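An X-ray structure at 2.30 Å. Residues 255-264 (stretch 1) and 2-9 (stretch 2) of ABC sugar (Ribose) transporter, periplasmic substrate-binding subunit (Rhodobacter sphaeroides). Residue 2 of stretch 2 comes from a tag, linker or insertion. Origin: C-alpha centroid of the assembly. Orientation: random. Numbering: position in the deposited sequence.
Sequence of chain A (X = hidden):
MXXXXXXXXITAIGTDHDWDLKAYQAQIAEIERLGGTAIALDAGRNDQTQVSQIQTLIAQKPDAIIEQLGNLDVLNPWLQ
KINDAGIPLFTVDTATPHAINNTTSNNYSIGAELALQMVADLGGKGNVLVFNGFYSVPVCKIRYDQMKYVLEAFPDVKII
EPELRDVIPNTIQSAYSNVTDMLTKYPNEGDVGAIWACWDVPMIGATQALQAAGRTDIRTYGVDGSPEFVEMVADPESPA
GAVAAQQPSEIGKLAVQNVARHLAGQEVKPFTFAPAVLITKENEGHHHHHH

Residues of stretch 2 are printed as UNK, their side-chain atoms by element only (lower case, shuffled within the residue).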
ATOM      1  N   ALA A 255       0.316  -1.698  15.690  1.00 25.19           N
ATOM      2  CA  ALA A 255       1.704  -1.255  15.719  1.00 21.66           C
ATOM      3  C   ALA A 255       2.065  -0.579  17.042  1.00 25.08           C
ATOM      4  O   ALA A 255       3.145  -0.807  17.577  1.00 28.96           O
ATOM      5  CB  ALA A 255       1.988  -0.325  14.543  1.00 17.26           C
ATOM      6  N   VAL A 256       1.145   0.230  17.569  1.00 26.32           N
ATOM      7  CA  VAL A 256       1.353   0.943  18.830  1.00 23.33           C
ATOM      8  C   VAL A 256       1.370  -0.028  20.017  1.00 24.92           C
ATOM      9  O   VAL A 256       2.124   0.165  20.973  1.00 29.30           O
ATOM     10  CB  VAL A 256       0.322   2.097  19.018  1.00 21.73           C
ATOM     11  CG1 VAL A 256       0.494   2.794  20.363  1.00 18.41           C
ATOM     12  CG2 VAL A 256       0.479   3.110  17.909  1.00 16.05           C
ATOM     13  N   GLN A 257       0.569  -1.085  19.963  1.00 26.58           N
ATOM     14  CA  GLN A 257       0.637  -2.050  21.059  1.00 31.25           C
ATOM     15  C   GLN A 257       1.797  -3.027  20.942  1.00 24.29           C
ATOM     16  O   GLN A 257       2.160  -3.646  21.922  1.00 32.44           O
ATOM     17  CB  GLN A 257      -0.688  -2.744  21.361  1.00 28.31           C
ATOM     18  CG  GLN A 257      -1.675  -2.785  20.250  1.00 36.27           C
ATOM     19  CD  GLN A 257      -3.088  -2.590  20.756  1.00 45.62           C
ATOM     20  OE1 GLN A 257      -3.969  -3.387  20.460  1.00 50.10           O
ATOM     21  NE2 GLN A 257      -3.308  -1.530  21.529  1.00 45.87           N
ATOM     22  N   ASN A 258       2.390  -3.138  19.759  1.00 31.19           N
ATOM     23  CA  ASN A 258       3.699  -3.767  19.641  1.00 25.22           C
ATOM     24  C   ASN A 258       4.773  -2.923  20.322  1.00 28.40           C
ATOM     25  O   ASN A 258       5.640  -3.458  21.014  1.00 25.14           O
ATOM     26  CB  ASN A 258       4.058  -4.028  18.182  1.00 30.67           C
ATOM     27  CG  ASN A 258       3.403  -5.281  17.644  1.00 36.36           C
ATOM     28  OD1 ASN A 258       3.311  -6.294  18.342  1.00 38.63           O
ATOM     29  ND2 ASN A 258       2.938  -5.220  16.401  1.00 16.37           N
ATOM     30  N   VAL A 259       4.698  -1.605  20.133  1.00 28.22           N
ATOM     31  CA  VAL A 259       5.548  -0.664  20.861  1.00 29.36           C
ATOM     32  C   VAL A 259       5.324  -0.784  22.374  1.00 28.09           C
ATOM     33  O   VAL A 259       6.269  -0.969  23.140  1.00 33.32           O
ATOM     34  CB  VAL A 259       5.293   0.803  20.423  1.00 28.28           C
ATOM     35  CG1 VAL A 259       6.192   1.753  21.191  1.00 37.57           C
ATOM     36  CG2 VAL A 259       5.520   0.975  18.935  1.00 17.63           C
ATOM     37  N   ALA A 260       4.064  -0.698  22.786  1.00 33.26           N
ATOM     38  CA  ALA A 260       3.691  -0.750  24.197  1.00 31.23           C
ATOM     39  C   ALA A 260       4.060  -2.081  24.858  1.00 33.64           C
ATOM     40  O   ALA A 260       4.356  -2.117  26.047  1.00 27.34           O
ATOM     41  CB  ALA A 260       2.207  -0.472  24.352  1.00 26.13           C
ATOM     42  N   ARG A 261       4.051  -3.160  24.075  1.00 38.20           N
ATOM     43  CA  ARG A 261       4.401  -4.487  24.572  1.00 43.71           C
ATOM     44  C   ARG A 261       5.897  -4.562  24.826  1.00 35.13           C
ATOM     45  O   ARG A 261       6.328  -4.992  25.890  1.00 34.32           O
ATOM     46  CB  ARG A 261       3.991  -5.570  23.568  1.00 46.94           C
ATOM     47  CG  ARG A 261       3.442  -6.826  24.197  1.00 55.05           C
ATOM     48  CD  ARG A 261       3.186  -7.924  23.170  1.00 52.00           C
ATOM     49  NE  ARG A 261       2.298  -8.950  23.712  1.00 65.84           N
ATOM     50  CZ  ARG A 261       2.682  -9.974  24.473  1.00 75.16           C
ATOM     51  NH1 ARG A 261       3.958 -10.144  24.795  1.00 86.08           N
ATOM     52  NH2 ARG A 261       1.779 -10.841  24.913  1.00 82.88           N
ATOM     53  N   HIS A 262       6.669  -4.118  23.837  1.00 39.27           N
ATOM     54  CA  HIS A 262       8.127  -4.121  23.872  1.00 40.48           C
ATOM     55  C   HIS A 262       8.699  -3.313  25.043  1.00 42.85           C
ATOM     56  O   HIS A 262       9.670  -3.732  25.685  1.00 44.47           O
ATOM     57  CB  HIS A 262       8.659  -3.568  22.552  1.00 39.52           C
ATOM     58  CG  HIS A 262      10.141  -3.364  22.530  1.00 44.76           C
ATOM     59  ND1 HIS A 262      11.028  -4.398  22.325  1.00 50.82           N
ATOM     60  CD2 HIS A 262      10.891  -2.249  22.685  1.00 44.81           C
ATOM     61  CE1 HIS A 262      12.263  -3.928  22.357  1.00 46.79           C
ATOM     62  NE2 HIS A 262      12.207  -2.628  22.573  1.00 43.60           N
ATOM     63  N   LEU A 263       8.085  -2.164  25.312  1.00 28.77           N
ATOM     64  CA  LEU A 263       8.573  -1.259  26.343  1.00 32.35           C
ATOM     65  C   LEU A 263       8.229  -1.761  27.744  1.00 36.94           C
ATOM     66  O   LEU A 263       8.895  -1.413  28.719  1.00 41.64           O
ATOM     67  CB  LEU A 263       8.049   0.164  26.105  1.00 27.48           C
ATOM     68  CG  LEU A 263       8.588   0.900  24.870  1.00 24.35           C
ATOM     69  CD1 LEU A 263       7.844   2.196  24.629  1.00 12.80           C
ATOM     70  CD2 LEU A 263      10.087   1.158  24.967  1.00 29.69           C
ATOM     71  N   ALA A 264       7.196  -2.593  27.835  1.00 36.60           N
ATOM     72  CA  ALA A 264       6.858  -3.275  29.076  1.00 40.89           C
ATOM     73  C   ALA A 264       7.670  -4.570  29.249  1.00 41.39           C
ATOM     74  O   ALA A 264       7.313  -5.420  30.064  1.00 42.87           O
ATOM     75  CB  ALA A 264       5.357  -3.562  29.135  1.00 38.25           C
ATOM     76  N   UNK A   2       0.432   2.507  30.571  1.00 43.33           N
ATOM     77  CA  UNK A   2       0.845   1.535  29.508  1.00 42.59           C
ATOM     78  C   UNK A   2       1.845   2.187  28.534  1.00 46.13           C
ATOM     79  O   UNK A   2       2.823   1.557  28.101  1.00 45.14           O
ATOM     80  o   UNK A   2      -0.030  -0.033  27.858  1.00 48.32           O
ATOM     81  c   UNK A   2      -0.386   0.993  28.771  1.00 44.20           C
ATOM     82  N   UNK A   3       1.577   3.445  28.193  1.00 37.91           N
ATOM     83  CA  UNK A   3       2.551   4.318  27.551  1.00 37.80           C
ATOM     84  C   UNK A   3       2.706   5.586  28.392  1.00 41.20           C
ATOM     85  O   UNK A   3       3.219   6.597  27.900  1.00 33.24           O
ATOM     86  c   UNK A   3       2.094   4.672  26.130  1.00 31.02           C
ATOM     87  c   UNK A   3       1.900   3.934  23.735  1.00 13.26           C
ATOM     88  c   UNK A   3       3.674   2.922  25.120  1.00 14.48           C
ATOM     89  c   UNK A   3       2.849   4.166  24.885  1.00 31.71           C
ATOM     90  N   UNK A   4       2.291   5.506  29.663  1.00 41.94           N
ATOM     91  CA  UNK A   4       1.980   6.690  30.486  1.00 52.63           C
ATOM     92  C   UNK A   4       3.090   7.738  30.633  1.00 55.28           C
ATOM     93  O   UNK A   4       2.816   8.942  30.605  1.00 58.15           O
ATOM     94  o   UNK A   4       3.455   6.805  34.693  1.00100.41           O
ATOM     95  o   UNK A   4       1.254   6.814  34.698  1.00 99.95           O
ATOM     96  c   UNK A   4       1.379   6.311  31.851  1.00 52.91           C
ATOM     97  c   UNK A   4       2.353   6.503  34.182  1.00 95.76           C
ATOM     98  c   UNK A   4       2.359   5.736  32.866  1.00 77.01           C
ATOM     99  N   UNK A   5       4.333   7.293  30.760  1.00 51.17           N
ATOM    100  CA  UNK A   5       5.435   8.239  30.855  1.00 52.72           C
ATOM    101  C   UNK A   5       6.296   8.223  29.615  1.00 47.35           C
ATOM    102  O   UNK A   5       7.496   8.481  29.687  1.00 50.37           O
ATOM    103  N   UNK A   6       5.687   7.913  28.473  1.00 43.36           N
ATOM    104  CA  UNK A   6       6.462   7.649  27.264  1.00 36.93           C
ATOM    105  C   UNK A   6       6.126   8.594  26.123  1.00 36.80           C
ATOM    106  O   UNK A   6       5.015   9.132  26.036  1.00 28.51           O
ATOM    107  n   UNK A   6       8.784   3.054  29.893  1.00 70.72           N
ATOM    108  c   UNK A   6       7.655   4.668  28.345  1.00 52.67           C
ATOM    109  c   UNK A   6       7.546   3.836  29.622  1.00 61.40           C
ATOM    110  c   UNK A   6       6.281   5.133  27.916  1.00 39.04           C
ATOM    111  c   UNK A   6       6.304   6.191  26.802  1.00 45.45           C
ATOM    112  N   UNK A   7       7.113   8.793  25.254  1.00 31.55           N
ATOM    113  CA  UNK A   7       6.952   9.608  24.065  1.00 36.36           C
ATOM    114  C   UNK A   7       7.279   8.752  22.859  1.00 31.82           C
ATOM    115  O   UNK A   7       8.358   8.166  22.785  1.00 31.06           O
ATOM    116  c   UNK A   7       7.882  10.844  24.084  1.00 41.13           C
ATOM    117  c   UNK A   7       7.519  11.804  22.965  1.00 38.94           C
ATOM    118  o   UNK A   7       7.764  11.521  25.340  1.00 36.00           O
ATOM    119  N   UNK A   8       6.334   8.666  21.927  1.00 31.80           N
ATOM    120  CA  UNK A   8       6.515   7.871  20.717  1.00 26.57           C
ATOM    121  C   UNK A   8       6.475   8.777  19.502  1.00 26.79           C
ATOM    122  O   UNK A   8       5.500   9.493  19.287  1.00 26.65           O
ATOM    123  c   UNK A   8       5.716   5.837  19.360  1.00 11.85           C
ATOM    124  c   UNK A   8       5.420   6.761  20.563  1.00 32.14           C
ATOM    125  c   UNK A   8       5.191   5.978  21.870  1.00 18.19           C
ATOM    126  c   UNK A   8       6.401   5.256  22.449  1.00 32.28           C
ATOM    127  N   UNK A   9       7.543   8.751  18.716  1.00 24.68           N
ATOM    128  CA  UNK A   9       7.570   9.451  17.443  1.00 25.93           C
ATOM    129  C   UNK A   9       6.954   8.635  16.317  1.00 26.21           C
ATOM    130  O   UNK A   9       7.123   7.420  16.257  1.00 30.12           O
TER

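Position 2 carries two side-chain atoms, one carbon followed by one oxygen. The oxygen lies 4.2 Å from CB of Ala260, too far for more than a loose contact with a methyl group. A carbon ending in a single oxygen is serine: Ser2, a residue from the expression tag.

Position 3 has four carbons, and the fork comes at the second, since the atom bonded to CB has two terminal carbons attached to it. One of these lies 3.8 Å from CG1 of Val256, the other 3.8 Å from CB of Ala260. Four carbons forked at the second identify Leu3, with CD2 facing Val256 and CD1 facing Ala260. Its CA-to-CB bond points sideways, but the end of the side chain comes nearer the helix; both chi angles (-112° and 23°) lie between the usual wells.

At position 4 there are three carbons, the third bearing two oxygens. This carboxylate makes no contact with stretch 1, the side chain's nearest approach being 10.1 Å, and the atoms are poorly ordered. The residue is Glu4.

Position 5 has no side-chain atoms, which makes it Gly5.

Position 6 shows four carbons in an unbranched row ending in nitrogen; the third carbon lies 4.5 Å from CD1 of Leu263, at the limit of contact. This is Lys6, and that carbon is CD. Lys6 closes a type I turn begun at Leu3, with its N 2.9 Å from O of Leu3 in a hydrogen bond.

Position 7 has a first carbon carrying one oxygen and one carbon. This branched hydroxyl side chain is Thr7, whose CA-to-CB bond points away from the helix.

Position 8 again has four carbons, but the fork is at the first and one arm is two carbons long. The tip of that arm lies 3.7 Å from CG1 of Val259 and 4.0 Å from CD1 of Leu263. The early fork distinguishes Ile8 from leucine, and the tip is CD1.

Position 9, with no side-chain atoms, is Gly9, in the strand that starts at position 7.

The contact is apolar packing, with no hydrogen bond between the stretches. Backbone bonds such as Ala260 N to Val256 O (2.8 Å) and Leu263 N to Val259 O (3.1 Å) maintain the helix, and the i, i+3, i+4, i+7 spacing brings Val256, Val259, Ala260 and Leu263 to one side. Leu3 packs on Val256 and Ala260, while Ile8 reaches Val259; Leu263 touches both, its CD1 lying 4.3 Å from CD1 of Leu3. Together the stretches bury 322 Å².

Stretch 2 2-9: SLEGKTIG
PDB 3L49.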